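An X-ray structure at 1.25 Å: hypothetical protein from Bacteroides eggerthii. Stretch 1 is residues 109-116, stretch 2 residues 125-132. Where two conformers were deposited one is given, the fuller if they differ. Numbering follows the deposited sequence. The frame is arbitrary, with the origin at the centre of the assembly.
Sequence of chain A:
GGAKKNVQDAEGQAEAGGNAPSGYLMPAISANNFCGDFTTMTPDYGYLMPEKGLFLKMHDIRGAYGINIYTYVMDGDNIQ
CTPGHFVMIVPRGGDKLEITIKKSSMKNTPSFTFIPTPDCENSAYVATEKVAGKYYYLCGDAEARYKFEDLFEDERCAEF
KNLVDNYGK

Stretch 1 109-116: TPSFTFIP
Stretch 2 125-132: YVATEKVA

The two stretches form an antiparallel pair of strands, with an angle of 142° between their N-to-C directions. The paired strands include Phe112 to Ile115 and Tyr125 to Ala127. Phi/psi values are -100/126 at Phe114, -115/151 at Ile115, -148/163 at Tyr125 and -137/148 at Val126.

The register is set by Ile115 opposite Val126, a hydrogen-bonded pair with CA atoms 5.5 Å apart. Ile115 N donates to Val126 O at 2.9 Å and is nearly straight, at 175°. Val126 N returns the bond to Ile115 O at 2.9 Å. Phe114 faces Ala127 as a non-hydrogen-bonded pair, CA to CA 4.5 Å. Here the backbones approach through CA-H...O contacts: Phe114 CA lies 3.5 Å from Val126 O, and Ala127 CA lies 3.4 Å from Thr113 O.

Thr128 leaves the extended path at phi/psi -82/-22. Its N still donates to Thr113 O at 2.9 Å, though the angle is bent to 139°. Water 1 joins the same two residues. It accepts from Thr113 N at 3.0 Å and hydrogen bonds to Thr128 OG1 at 2.9 Å. The p rotamer of Thr128 (chi1 60°) places OG1 within reach of this water and CG2 3.4 Å from Ile115 CG2. Thr113 is m (-64°), and its CB is 3.6 Å from Thr128 OG1.

Ile115 and Val126 share one face of the sheet. Ile115 is p, then t (66°, 174°); Val126 is p (63°). Their CG1 atoms meet at 3.9 Å, an apolar contact beside the backbone bonds.

Phe114 and Ala127 share the other face. Phe114 is m (-69°) with chi2 -69°. Its ring passes the small Ala127 side chain, with Phe114 CE1 4.1 Å from Ala127 CB, while Phe114 CB touches Tyr125 CB at 3.8 Å. Phe112 is also m (-72°), with chi2 -75°. Its CB points sideways, but the ring reaches across: CD1 is 4.1 Å from Ala127 CB, and CE1 is 3.8 Å from Val131 CG2. Ala127 CB is thus contacted by both phenylalanine rings.

Val131 is t (170°) and points toward stretch 1. Its CG2 also meets Pro110 CB at 4.1 Å, extending the apolar contact beyond the strands. Pro110 has a C-gamma endo pucker.

Tyr125 is m (-58°) with chi2 84°. Its ring lies alongside the end of stretch 1, with CE2 4.3 Å from Pro116 CG. Pro116 is C-gamma exo and has no amide hydrogen to donate.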

# COMPACT_ATOMS: atom_id res chain seq x y z
N THR A 109 -3.68 11.64 -7.90
CA THR A 109 -3.07 10.49 -7.21
C THR A 109 -2.45 9.59 -8.27
O THR A 109 -3.14 9.24 -9.23
CB THR A 109 -4.12 9.71 -6.42
OG1 THR A 109 -4.57 10.53 -5.33
CG2 THR A 109 -3.52 8.42 -5.81
N PRO A 110 -1.18 9.19 -8.11
CA PRO A 110 -0.56 8.37 -9.15
C PRO A 110 -1.17 6.97 -9.24
O PRO A 110 -1.54 6.38 -8.21
CB PRO A 110 0.91 8.27 -8.70
CG PRO A 110 0.95 8.60 -7.30
CD PRO A 110 -0.22 9.54 -7.05
N SER A 111 -1.30 6.47 -10.47
CA SER A 111 -1.55 5.07 -10.72
C SER A 111 -0.22 4.33 -10.65
O SER A 111 0.86 4.94 -10.72
CB SER A 111 -2.24 4.85 -12.06
OG SER A 111 -3.50 5.49 -12.09
N PHE A 112 -0.29 3.02 -10.46
CA PHE A 112 0.91 2.20 -10.49
C PHE A 112 0.71 0.99 -11.37
O PHE A 112 -0.37 0.38 -11.35
CB PHE A 112 1.26 1.67 -9.07
CG PHE A 112 1.79 2.72 -8.13
CD1 PHE A 112 3.10 3.16 -8.29
CD2 PHE A 112 1.04 3.22 -7.09
CE1 PHE A 112 3.62 4.11 -7.42
CE2 PHE A 112 1.55 4.18 -6.25
CZ PHE A 112 2.83 4.62 -6.41
N THR A 113 1.75 0.63 -12.10
CA THR A 113 1.89 -0.71 -12.68
C THR A 113 3.12 -1.32 -12.05
O THR A 113 4.23 -0.79 -12.21
CB THR A 113 2.04 -0.67 -14.20
OG1 THR A 113 0.84 -0.12 -14.78
CG2 THR A 113 2.23 -2.08 -14.82
N PHE A 114 2.93 -2.41 -11.31
CA PHE A 114 4.02 -3.12 -10.68
C PHE A 114 4.39 -4.34 -11.52
O PHE A 114 3.51 -5.15 -11.85
CB PHE A 114 3.62 -3.55 -9.27
CG PHE A 114 3.49 -2.39 -8.31
CD1 PHE A 114 4.62 -1.68 -7.91
CD2 PHE A 114 2.27 -2.01 -7.83
CE1 PHE A 114 4.50 -0.60 -7.03
CE2 PHE A 114 2.15 -0.94 -6.95
CZ PHE A 114 3.27 -0.23 -6.58
N ILE A 115 5.67 -4.44 -11.87
CA ILE A 115 6.19 -5.53 -12.69
C ILE A 115 7.17 -6.37 -11.87
O ILE A 115 7.81 -5.86 -10.95
CB ILE A 115 6.86 -5.02 -13.98
CG1 ILE A 115 8.13 -4.24 -13.70
CG2 ILE A 115 5.88 -4.20 -14.81
CD1 ILE A 115 8.90 -3.86 -14.98
N PRO A 116 7.29 -7.67 -12.17
CA PRO A 116 8.20 -8.48 -11.39
C PRO A 116 9.66 -8.04 -11.52
O PRO A 116 10.04 -7.33 -12.46
CB PRO A 116 8.03 -9.89 -11.97
CG PRO A 116 6.65 -9.86 -12.55
CD PRO A 116 6.47 -8.48 -13.09
N TYR A 125 8.30 -6.84 -6.75
CA TYR A 125 7.89 -6.00 -7.88
C TYR A 125 8.60 -4.66 -7.80
O TYR A 125 9.08 -4.25 -6.74
CB TYR A 125 6.37 -5.73 -7.89
CG TYR A 125 5.51 -6.94 -7.96
CD1 TYR A 125 5.17 -7.65 -6.83
CD2 TYR A 125 5.02 -7.40 -9.17
CE1 TYR A 125 4.36 -8.79 -6.90
CE2 TYR A 125 4.24 -8.53 -9.26
CZ TYR A 125 3.92 -9.23 -8.13
OH TYR A 125 3.14 -10.37 -8.20
N VAL A 126 8.59 -3.95 -8.92
CA VAL A 126 9.00 -2.55 -8.99
C VAL A 126 7.99 -1.81 -9.87
O VAL A 126 7.43 -2.38 -10.81
CB VAL A 126 10.44 -2.42 -9.55
CG1 VAL A 126 10.55 -2.94 -10.99
CG2 VAL A 126 10.96 -0.97 -9.42
N ALA A 127 7.76 -0.54 -9.57
CA ALA A 127 6.90 0.31 -10.37
C ALA A 127 7.52 0.54 -11.73
O ALA A 127 8.73 0.61 -11.86
CB ALA A 127 6.65 1.63 -9.66
N THR A 128 6.66 0.75 -12.73
CA THR A 128 7.13 1.08 -14.08
C THR A 128 7.46 2.57 -14.25
O THR A 128 8.24 2.90 -15.15
CB THR A 128 6.10 0.71 -15.14
OG1 THR A 128 4.91 1.42 -14.88
CG2 THR A 128 5.82 -0.78 -15.14
N GLU A 129 6.91 3.43 -13.39
CA GLU A 129 7.08 4.87 -13.51
C GLU A 129 7.49 5.48 -12.18
O GLU A 129 7.13 4.97 -11.13
CB GLU A 129 5.79 5.53 -13.99
CG GLU A 129 5.41 5.11 -15.39
CD GLU A 129 4.29 5.96 -15.98
OE1 GLU A 129 4.17 7.15 -15.60
OE2 GLU A 129 3.55 5.44 -16.83
N LYS A 130 8.24 6.58 -12.25
CA LYS A 130 8.67 7.29 -11.07
C LYS A 130 7.53 8.09 -10.46
O LYS A 130 6.63 8.59 -11.17
CB LYS A 130 9.78 8.29 -11.44
CG LYS A 130 11.08 7.63 -11.89
CD LYS A 130 12.10 8.65 -12.33
CE LYS A 130 13.30 7.99 -12.97
NZ LYS A 130 14.28 9.04 -13.44
N VAL A 131 7.63 8.25 -9.14
CA VAL A 131 6.83 9.17 -8.37
C VAL A 131 7.83 10.00 -7.59
O VAL A 131 8.69 9.48 -6.90
CB VAL A 131 5.91 8.42 -7.39
CG1 VAL A 131 5.23 9.41 -6.39
CG2 VAL A 131 4.89 7.62 -8.17
N ALA A 132 7.75 11.32 -7.73
CA ALA A 132 8.70 12.23 -7.09
C ALA A 132 10.13 11.74 -7.34
O ALA A 132 10.97 11.71 -6.45
CB ALA A 132 8.42 12.34 -5.61
O HOH W 1 3.98 2.60 -12.41